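Local coordinates for protein oxidoreductase, putative (Neosartorya fumigata, PDB 6SKX) that probably catalyses NADPH-dependent reductive amination of carbonyl compounds to amines, as a fungal reductive aminase of the 3-hydroxyisobutyrate dehydrogenase-like family, at residues H49-G54 and A73-A78. Residues are numbered along the deposited sequence; the frame is centred on the assembly and turned at random.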
ATOM      1  N   HIS A  49     -42.726   6.435  -1.496  1.00 51.19           N
ATOM      2  CA  HIS A  49     -43.191   6.453  -2.909  1.00 56.34           C
ATOM      3  C   HIS A  49     -42.688   7.699  -3.636  1.00 55.60           C
ATOM      4  O   HIS A  49     -42.545   7.577  -4.834  1.00 56.23           O
ATOM      5  CB  HIS A  49     -44.718   6.330  -3.020  1.00 54.93           C
ATOM      6  CG  HIS A  49     -45.218   5.002  -2.546  1.00 61.18           C
ATOM      7  ND1 HIS A  49     -46.475   4.545  -2.830  1.00 63.29           N
ATOM      8  CD2 HIS A  49     -44.650   4.063  -1.748  1.00 65.26           C
ATOM      9  CE1 HIS A  49     -46.643   3.356  -2.276  1.00 71.63           C
ATOM     10  NE2 HIS A  49     -45.539   3.036  -1.604  1.00 58.84           N
ATOM     11  N   THR A  50     -42.430   8.826  -2.949  1.00 48.87           N
ATOM     12  CA  THR A  50     -41.803  10.032  -3.558  1.00 51.26           C
ATOM     13  C   THR A  50     -40.699  10.535  -2.637  1.00 47.28           C
ATOM     14  O   THR A  50     -40.706  10.136  -1.464  1.00 49.32           O
ATOM     15  CB  THR A  50     -42.809  11.169  -3.790  1.00 54.00           C
ATOM     16  OG1 THR A  50     -43.296  11.571  -2.502  1.00 51.10           O
ATOM     17  CG2 THR A  50     -43.937  10.767  -4.722  1.00 51.03           C
ATOM     18  N   ALA A  51     -39.835  11.415  -3.148  1.00 47.50           N
ATOM     19  CA  ALA A  51     -38.822  12.119  -2.332  1.00 53.57           C
ATOM     20  C   ALA A  51     -39.473  12.988  -1.243  1.00 58.36           C
ATOM     21  O   ALA A  51     -38.937  13.004  -0.111  1.00 56.55           O
ATOM     22  CB  ALA A  51     -37.882  12.886  -3.208  1.00 53.33           C
ATOM     23  N   VAL A  52     -40.612  13.622  -1.518  1.00 56.43           N
ATOM     24  CA  VAL A  52     -41.367  14.442  -0.518  1.00 55.08           C
ATOM     25  C   VAL A  52     -41.738  13.574   0.701  1.00 56.09           C
ATOM     26  O   VAL A  52     -41.489  14.018   1.842  1.00 52.33           O
ATOM     27  CB  VAL A  52     -42.612  15.105  -1.152  1.00 56.59           C
ATOM     28  CG1 VAL A  52     -43.558  15.676  -0.107  1.00 52.04           C
ATOM     29  CG2 VAL A  52     -42.228  16.181  -2.175  1.00 53.13           C
ATOM     30  N   ASP A  53     -42.342  12.406   0.476  1.00 54.02           N
ATOM     31  CA  ASP A  53     -42.690  11.417   1.531  1.00 56.19           C
ATOM     32  C   ASP A  53     -41.450  11.047   2.353  1.00 60.00           C
ATOM     33  O   ASP A  53     -41.572  10.962   3.599  1.00 58.84           O
ATOM     34  CB  ASP A  53     -43.345  10.181   0.924  1.00 68.95           C
ATOM     35  CG  ASP A  53     -44.756  10.475   0.444  1.00 69.24           C
ATOM     36  OD1 ASP A  53     -45.199  11.625   0.621  1.00 63.15           O
ATOM     37  OD2 ASP A  53     -45.393   9.565  -0.088  1.00 61.63           O
ATOM     38  N   GLY A  54     -40.303  10.874   1.697  1.00 57.39           N
ATOM     39  CA  GLY A  54     -39.035  10.478   2.340  1.00 56.72           C
ATOM     40  C   GLY A  54     -38.563  11.562   3.290  1.00 56.11           C
ATOM     41  O   GLY A  54     -38.174  11.224   4.413  1.00 46.67           O
ATOM     42  N   ALA A  73     -30.820  16.017  -8.155  1.00 57.59           N
ATOM     43  CA  ALA A  73     -31.907  15.497  -9.010  1.00 64.69           C
ATOM     44  C   ALA A  73     -32.987  14.815  -8.155  1.00 70.66           C
ATOM     45  O   ALA A  73     -34.176  15.078  -8.398  1.00 66.92           O
ATOM     46  CB  ALA A  73     -31.318  14.552 -10.043  1.00 63.20           C
ATOM     47  N   THR A  74     -32.618  13.971  -7.182  1.00 66.65           N
ATOM     48  CA  THR A  74     -33.631  13.213  -6.388  1.00 63.73           C
ATOM     49  C   THR A  74     -34.492  14.154  -5.533  1.00 54.77           C
ATOM     50  O   THR A  74     -35.695  13.862  -5.356  1.00 49.68           O
ATOM     51  CB  THR A  74     -32.984  12.117  -5.536  1.00 60.13           C
ATOM     52  OG1 THR A  74     -32.307  11.273  -6.470  1.00 58.78           O
ATOM     53  CG2 THR A  74     -34.008  11.350  -4.721  1.00 57.30           C
ATOM     54  N   LEU A  75     -33.900  15.215  -4.989  1.00 54.90           N
ATOM     55  CA  LEU A  75     -34.571  16.112  -4.012  1.00 61.47           C
ATOM     56  C   LEU A  75     -35.096  17.408  -4.662  1.00 67.15           C
ATOM     57  O   LEU A  75     -35.709  18.200  -3.911  1.00 64.71           O
ATOM     58  CB  LEU A  75     -33.556  16.428  -2.912  1.00 58.61           C
ATOM     59  CG  LEU A  75     -33.221  15.260  -1.985  1.00 60.46           C
ATOM     60  CD1 LEU A  75     -32.279  15.711  -0.893  1.00 57.24           C
ATOM     61  CD2 LEU A  75     -34.472  14.668  -1.373  1.00 60.63           C
ATOM     62  N   ALA A  76     -34.882  17.620  -5.972  1.00 73.81           N
ATOM     63  CA  ALA A  76     -35.219  18.868  -6.722  1.00 77.56           C
ATOM     64  C   ALA A  76     -36.695  19.268  -6.536  1.00 74.15           C
ATOM     65  O   ALA A  76     -36.965  20.467  -6.425  1.00 78.57           O
ATOM     66  CB  ALA A  76     -34.896  18.712  -8.188  1.00 68.72           C
ATOM     67  N   GLY A  77     -37.619  18.306  -6.473  1.00 75.97           N
ATOM     68  CA  GLY A  77     -39.059  18.579  -6.304  1.00 73.09           C
ATOM     69  C   GLY A  77     -39.517  18.639  -4.848  1.00 78.58           C
ATOM     70  O   GLY A  77     -40.746  18.528  -4.636  1.00 78.09           O
ATOM     71  N   ALA A  78     -38.613  18.801  -3.868  1.00 63.45           N
ATOM     72  CA  ALA A  78     -38.952  18.681  -2.429  1.00 66.02           C
ATOM     73  C   ALA A  78     -38.217  19.709  -1.560  1.00 62.16           C
ATOM     74  O   ALA A  78     -38.313  19.592  -0.328  1.00 61.57           O
ATOM     75  CB  ALA A  78     -38.624  17.281  -1.967  1.00 77.35           C
TER
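Directly after its N-cap residue Thr50, Ala51 in the first turn of helix 51-56 sets its methyl against helix 68-75, where CB comes to 3.2 Å from Thr74 O. The cap is made by Asp53 N, which donates to Thr50 OG1 over 3.2 Å in a nearly straight bond (174°), a task that a short hydroxyl side chain performs well. The approach of Ala51 is close, and a side chain of one carbon suits it: the backbones come near enough for the CA atoms of Ala51 and Leu75 to lie 6.1 Å apart. The same CB meets Leu75 CD2 at 4.3 Å, and Phe7 of strand 3-7 touches Ala51, Thr74 and Leu75 alike, joining both helices to the sheet. The two helices belong to the Rossmann-type dinucleotide-binding domain, one preceding strand 60-63 and the other following it. Thr74 also packs on Leu65, an NADP(+)-binding residue, while its OG1 is hydrogen-bonded to Ala70 O one turn back in its own helix. Val52 comes next and works through one branch. Its CG2, anti to the carbonyl carbon, lies 3.8 Å from Ala78 CB and 3.7 Å from Gly77 O. A single methyl thus meets both an apolar CB and a carbonyl oxygen, whereas the small, buried Ala78 lets the chains close to 5.2 Å between its CA and that of Val52. A bond from Ala78 N to Leu75 O (3.0 Å) holds the turn that brings this methyl round to face Val52. Farther along, Gly54 O accepts a hydrogen bond from Ser5 OG, tying helix 51-56 to strand 3-7.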